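Local coordinates for trp repressor binding protein WrbA (Deinococcus radiodurans, PDB 1YDG), which catalyses the reduction of quinones to quinols by NADH or NADPH, working as a homotetrameric flavoprotein with one FMN per monomer, at residues A79-F84 against N115-A120; Q96-I101 against Q136-T141. One frame throughout, in Å; residues are numbered along the deposited sequence.

Interaction 1 (A79-F84 against N115-A120); sequences AEAIVF and NKTFSA
F118 sets the rim of its ring over one face of F84, CE1 of F118 coming 3.7 Å from CG of F84. The ring centroids are 5.2 Å apart and the planes stand at 75°, which defines a T-shaped (edge-to-face) pair. CG of F118, anti to its backbone N (chi1 -175°), leads along the strand toward the level of F84. On the same ring, CD1 lies 3.8 Å from CG2 of I82. The other branch of I82 ends in CD1, 3.8 Å from CD of K116, so its two branches part, one to the aromatic ring and one to the lysine chain.

Beneath these side chains the strands run parallel in register, A81 beside T117 through F84 beside A120. The backbone bonds alternate as parallel pairing requires: I82 N reaches T117 O at 2.8 Å and F84 N reaches S119 O at 3.2 Å, while T117 N and S119 N return bonds to E80 O and I82 O. These are neighbouring central strands of the flavodoxin-like alpha/beta sheet, and strand 8-13 pairs with the other edge of 81-84.

Before the strands begin, NZ of K116 donates to A79 O at 2.7 Å, with a C=O...NZ angle of 168°, and also bonds E77 O at the preceding helix end. A water bridges E80 O and N115 O. Facing helix 180-204, the hydroxyls of T117 and S119 hydrogen-bond T197 and Q193 respectively.

Interaction 2 (Q96-I101 against Q136-T141); sequences QMRAFI and QTLYMT
R98 brings the edge of its guanidinium to the hydroxyl of T141, the one direct hydrogen bond between the two helix segments. NH2 donates to OG1 of T141 at 3.2 Å with an N-H...O angle of 141°, a bent bond whose acceptor sits 16° out of the guanidinium plane; NH1 lies 3.1 Å from the same oxygen. Bends at chi2 and chi3, which place CD and NE, curl the arginine chain so that its end comes closer to helix 136-141 than its root does. A water extends the polar link, accepting from R98 NH1 at 3.2 Å and donating to OG1 of T137, whose hydroxyl is also bonded to T134 O.

Helix 131-144 follows strand 117-124, whereas helix 95-102 follows strand 81-89 after the short antiparallel strand 92-93; both lie on the side of the flavodoxin-like sheet that carries F84 and A120. Their segments run 2° from parallel with axes 12.6 Å apart, a span bridged by side-chain ends and the water, with A93 touching both R98 and L138.

The apolar contacts are few. CD2 of L138 is met by CD1 of I101 at 4.1 Å and by CG of M97 at 4.3 Å, the isoleucine and leucine crossing at about a right angle. I101 and T141 meet tip to tip through their CG2 methyls, 3.9 Å apart. CD1 of I101 also sits over one face of the R98 guanidinium, toward its rim. The T141 hydroxyl has a further bond to F90 O of the third subunit, an FMN-binding residue that also packs on I101, placing this helix pair at a tetramer interface beside a cofactor site.

In the fold
Interaction 1 lies within the central sheet and interaction 2 in the helical layer over one of its faces. Both are buried; other subunits reach interaction 1 at N115, which bonds R192 of the second subunit, but touch interaction 2 at many residues. They rest on the same framework: M97 and I101 pack on F84, and L138 packs on A120, so the helices sit on the very strands paired in interaction 1. Y139 OH, 3.0 Å from A120 N in a probable hydrogen bond, ties helix 131-144 to the strand before it. Regular backbone bonds and close side chains bury 502 Å² between the strands; the helices bury 208 Å² through side-chain ends, a water adding a polar bridge.

Interaction 1 (A79-F84 against N115-A120)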
loop_
_atom_site.group_PDB
_atom_site.type_symbol
_atom_site.label_atom_id
_atom_site.label_comp_id
_atom_site.label_asym_id
_atom_site.label_seq_id
_atom_site.Cartn_x
_atom_site.Cartn_y
_atom_site.Cartn_z
ATOM N N ALA B 79 -23.940 12.507 -5.801
ATOM C CA ALA B 79 -23.710 11.162 -6.314
ATOM C C ALA B 79 -24.113 10.078 -5.317
ATOM O O ALA B 79 -24.032 10.239 -4.110
ATOM C CB ALA B 79 -22.243 10.979 -6.720
ATOM N N GLU B 80 -24.564 8.967 -5.856
ATOM C CA GLU B 80 -24.727 7.765 -5.069
ATOM C C GLU B 80 -23.586 6.811 -5.388
ATOM O O GLU B 80 -23.249 5.951 -4.582
ATOM C CB GLU B 80 -26.078 7.160 -5.373
ATOM C CG GLU B 80 -27.203 7.955 -4.766
ATOM C CD GLU B 80 -28.514 7.825 -5.501
ATOM O OE1 GLU B 80 -28.521 7.550 -6.707
ATOM O OE2 GLU B 80 -29.561 8.002 -4.856
ATOM N N ALA B 81 -22.994 6.987 -6.570
ATOM C CA ALA B 81 -21.875 6.189 -7.017
ATOM C C ALA B 81 -20.794 7.105 -7.550
ATOM O O ALA B 81 -21.064 7.963 -8.368
ATOM C CB ALA B 81 -22.341 5.211 -8.088
ATOM N N ILE B 82 -19.564 6.922 -7.080
ATOM C CA ILE B 82 -18.438 7.751 -7.478
ATOM C C ILE B 82 -17.329 6.974 -8.163
ATOM O O ILE B 82 -16.908 5.918 -7.681
ATOM C CB ILE B 82 -17.814 8.435 -6.237
ATOM C CG1 ILE B 82 -18.818 9.408 -5.617
ATOM C CG2 ILE B 82 -16.488 9.126 -6.617
ATOM C CD1 ILE B 82 -18.603 9.709 -4.115
ATOM N N VAL B 83 -16.829 7.512 -9.272
ATOM C CA VAL B 83 -15.589 7.014 -9.860
ATOM C C VAL B 83 -14.589 8.147 -9.905
ATOM O O VAL B 83 -14.929 9.236 -10.370
ATOM C CB VAL B 83 -15.784 6.454 -11.307
ATOM C CG1 VAL B 83 -14.458 6.062 -11.945
ATOM C CG2 VAL B 83 -16.757 5.281 -11.336
ATOM N N PHE B 84 -13.359 7.855 -9.439
ATOM C CA PHE B 84 -12.180 8.738 -9.541
ATOM C C PHE B 84 -11.156 8.158 -10.520
ATOM O O PHE B 84 -10.822 6.963 -10.454
ATOM C CB PHE B 84 -11.474 8.853 -8.174
ATOM C CG PHE B 84 -12.044 9.892 -7.259
ATOM C CD1 PHE B 84 -13.306 10.446 -7.477
ATOM C CD2 PHE B 84 -11.340 10.282 -6.143
ATOM C CE1 PHE B 84 -13.834 11.399 -6.600
ATOM C CE2 PHE B 84 -11.864 11.236 -5.265
ATOM C CZ PHE B 84 -13.101 11.781 -5.495
ATOM N N ASN B 115 -21.314 5.825 2.766
ATOM C CA ASN B 115 -22.188 4.881 2.096
ATOM C C ASN B 115 -22.321 5.048 0.573
ATOM O O ASN B 115 -23.111 4.355 -0.033
ATOM C CB ASN B 115 -23.571 4.866 2.766
ATOM C CG ASN B 115 -23.480 4.599 4.260
ATOM O OD1 ASN B 115 -22.705 3.751 4.696
ATOM N ND2 ASN B 115 -24.256 5.336 5.051
ATOM N N LYS B 116 -21.522 5.904 -0.052
ATOM C CA LYS B 116 -21.557 6.012 -1.505
ATOM C C LYS B 116 -20.621 4.940 -2.056
ATOM O O LYS B 116 -19.632 4.604 -1.420
ATOM C CB LYS B 116 -21.127 7.402 -1.950
ATOM C CG LYS B 116 -22.091 8.485 -1.544
ATOM C CD LYS B 116 -21.460 9.854 -1.582
ATOM C CE LYS B 116 -22.376 10.895 -0.908
ATOM N NZ LYS B 116 -23.689 11.101 -1.611
ATOM N N THR B 117 -20.951 4.362 -3.200
ATOM C CA THR B 117 -20.026 3.403 -3.814
ATOM C C THR B 117 -18.894 4.153 -4.472
ATOM O O THR B 117 -19.059 5.296 -4.891
ATOM C CB THR B 117 -20.681 2.462 -4.797
ATOM O OG1 THR B 117 -21.228 3.206 -5.874
ATOM C CG2 THR B 117 -21.782 1.636 -4.124
ATOM N N PHE B 118 -17.747 3.493 -4.541
ATOM C CA PHE B 118 -16.516 4.075 -5.006
ATOM C C PHE B 118 -15.677 3.056 -5.742
ATOM O O PHE B 118 -15.428 1.965 -5.228
ATOM C CB PHE B 118 -15.684 4.562 -3.842
ATOM C CG PHE B 118 -14.443 5.280 -4.265
ATOM C CD1 PHE B 118 -14.490 6.638 -4.571
ATOM C CD2 PHE B 118 -13.237 4.602 -4.407
ATOM C CE1 PHE B 118 -13.335 7.319 -4.977
ATOM C CE2 PHE B 118 -12.080 5.270 -4.810
ATOM C CZ PHE B 118 -12.134 6.635 -5.109
ATOM N N SER B 119 -15.215 3.430 -6.932
ATOM C CA SER B 119 -14.149 2.686 -7.612
ATOM C C SER B 119 -13.238 3.687 -8.312
ATOM O O SER B 119 -13.534 4.887 -8.357
ATOM C CB SER B 119 -14.723 1.675 -8.601
ATOM O OG SER B 119 -15.057 2.279 -9.826
ATOM N N ALA B 120 -12.108 3.209 -8.812
ATOM C CA ALA B 120 -11.095 4.104 -9.330
ATOM C C ALA B 120 -10.429 3.563 -10.588
ATOM O O ALA B 120 -10.481 2.373 -10.872
ATOM C CB ALA B 120 -10.054 4.384 -8.243
HETATM O O HOH W 1 -24.773 5.072 -2.558
#

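Interaction 2 (Q96-I101 against Q136-T141)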
loop_
_atom_site.group_PDB
_atom_site.type_symbol
_atom_site.label_atom_id
_atom_site.label_comp_id
_atom_site.label_asym_id
_atom_site.label_seq_id
_atom_site.Cartn_x
_atom_site.Cartn_y
_atom_site.Cartn_z
ATOM N N GLN B 96 -3.287 17.523 -8.567
ATOM C CA GLN B 96 -4.542 18.158 -8.956
ATOM C C GLN B 96 -5.716 17.362 -8.366
ATOM O O GLN B 96 -6.664 17.934 -7.807
ATOM C CB GLN B 96 -4.649 18.278 -10.488
ATOM C CG GLN B 96 -3.668 19.274 -11.128
ATOM C CD GLN B 96 -2.370 18.638 -11.643
ATOM O OE1 GLN B 96 -1.921 17.604 -11.134
ATOM N NE2 GLN B 96 -1.770 19.257 -12.668
ATOM N N MET B 97 -5.636 16.037 -8.457
ATOM C CA MET B 97 -6.640 15.184 -7.873
ATOM C C MET B 97 -6.593 15.304 -6.353
ATOM O O MET B 97 -7.627 15.478 -5.716
ATOM C CB MET B 97 -6.452 13.735 -8.325
ATOM C CG MET B 97 -7.372 12.710 -7.632
ATOM S SD MET B 97 -9.127 12.932 -7.908
ATOM C CE MET B 97 -9.440 12.267 -9.531
ATOM N N ARG B 98 -5.404 15.230 -5.764
ATOM C CA ARG B 98 -5.305 15.410 -4.304
ATOM C C ARG B 98 -5.835 16.781 -3.859
ATOM O O ARG B 98 -6.408 16.886 -2.798
ATOM C CB ARG B 98 -3.884 15.230 -3.791
ATOM C CG ARG B 98 -3.252 13.854 -4.044
ATOM C CD ARG B 98 -4.096 12.669 -3.628
ATOM N NE ARG B 98 -4.508 12.705 -2.223
ATOM C CZ ARG B 98 -5.021 11.672 -1.553
ATOM N NH1 ARG B 98 -5.163 10.478 -2.133
ATOM N NH2 ARG B 98 -5.376 11.821 -0.284
ATOM N N ALA B 99 -5.599 17.829 -4.641
ATOM C CA ALA B 99 -6.122 19.157 -4.293
ATOM C C ALA B 99 -7.631 19.123 -4.198
ATOM O O ALA B 99 -8.193 19.705 -3.278
ATOM C CB ALA B 99 -5.680 20.201 -5.290
ATOM N N PHE B 100 -8.275 18.422 -5.143
ATOM C CA PHE B 100 -9.708 18.223 -5.118
ATOM C C PHE B 100 -10.125 17.470 -3.864
ATOM O O PHE B 100 -11.026 17.875 -3.153
ATOM C CB PHE B 100 -10.199 17.454 -6.349
ATOM C CG PHE B 100 -11.651 17.133 -6.279
ATOM C CD1 PHE B 100 -12.598 18.162 -6.245
ATOM C CD2 PHE B 100 -12.082 15.833 -6.176
ATOM C CE1 PHE B 100 -13.963 17.869 -6.139
ATOM C CE2 PHE B 100 -13.416 15.546 -6.058
ATOM C CZ PHE B 100 -14.359 16.559 -6.040
ATOM N N ILE B 101 -9.463 16.343 -3.608
ATOM C CA ILE B 101 -9.720 15.541 -2.412
ATOM C C ILE B 101 -9.622 16.403 -1.134
ATOM O O ILE B 101 -10.458 16.298 -0.240
ATOM C CB ILE B 101 -8.751 14.315 -2.367
ATOM C CG1 ILE B 101 -9.176 13.283 -3.417
ATOM C CG2 ILE B 101 -8.703 13.700 -0.978
ATOM C CD1 ILE B 101 -8.120 12.229 -3.722
ATOM N N GLN B 136 -4.655 2.028 -5.296
ATOM C CA GLN B 136 -4.648 1.750 -3.865
ATOM C C GLN B 136 -4.776 3.025 -3.023
ATOM O O GLN B 136 -5.581 3.078 -2.100
ATOM C CB GLN B 136 -3.370 1.023 -3.469
ATOM C CG GLN B 136 -3.191 0.845 -1.952
ATOM C CD GLN B 136 -1.875 0.107 -1.583
ATOM O OE1 GLN B 136 -0.767 0.654 -1.708
ATOM N NE2 GLN B 136 -2.012 -1.113 -1.107
ATOM N N THR B 137 -3.972 4.036 -3.326
ATOM C CA THR B 137 -4.025 5.285 -2.555
ATOM C C THR B 137 -5.411 5.923 -2.634
ATOM O O THR B 137 -5.893 6.518 -1.662
ATOM C CB THR B 137 -2.976 6.307 -3.002
ATOM O OG1 THR B 137 -3.214 6.695 -4.358
ATOM C CG2 THR B 137 -1.585 5.735 -2.908
ATOM N N LEU B 138 -6.061 5.773 -3.780
ATOM C CA LEU B 138 -7.408 6.327 -3.980
ATOM C C LEU B 138 -8.474 5.562 -3.197
ATOM O O LEU B 138 -9.387 6.172 -2.612
ATOM C CB LEU B 138 -7.742 6.373 -5.474
ATOM C CG LEU B 138 -6.932 7.398 -6.283
ATOM C CD1 LEU B 138 -7.256 7.279 -7.766
ATOM C CD2 LEU B 138 -7.169 8.857 -5.793
ATOM N N TYR B 139 -8.356 4.232 -3.167
ATOM C CA TYR B 139 -9.258 3.432 -2.355
ATOM C C TYR B 139 -9.053 3.703 -0.871
ATOM O O TYR B 139 -10.055 3.807 -0.131
ATOM C CB TYR B 139 -9.160 1.918 -2.644
ATOM C CG TYR B 139 -9.779 1.522 -3.966
ATOM C CD1 TYR B 139 -11.160 1.418 -4.124
ATOM C CD2 TYR B 139 -8.981 1.239 -5.063
ATOM C CE1 TYR B 139 -11.715 1.089 -5.328
ATOM C CE2 TYR B 139 -9.548 0.903 -6.293
ATOM C CZ TYR B 139 -10.901 0.816 -6.415
ATOM O OH TYR B 139 -11.450 0.477 -7.637
ATOM N N MET B 140 -7.790 3.821 -0.430
ATOM C CA MET B 140 -7.522 4.084 0.998
ATOM C C MET B 140 -8.195 5.393 1.452
ATOM O O MET B 140 -8.800 5.445 2.523
ATOM C CB MET B 140 -6.034 4.126 1.332
ATOM C CG MET B 140 -5.269 2.801 1.178
ATOM S SD MET B 140 -5.973 1.306 1.925
ATOM C CE MET B 140 -6.761 0.585 0.498
ATOM N N THR B 141 -8.078 6.434 0.635
ATOM C CA THR B 141 -8.786 7.718 0.875
ATOM C C THR B 141 -10.293 7.538 1.021
ATOM O O THR B 141 -10.921 8.090 1.943
ATOM C CB THR B 141 -8.458 8.731 -0.273
ATOM O OG1 THR B 141 -7.115 9.192 -0.092
ATOM C CG2 THR B 141 -9.396 9.920 -0.284
HETATM O O HOH W 2 -3.102 9.230 -4.232
#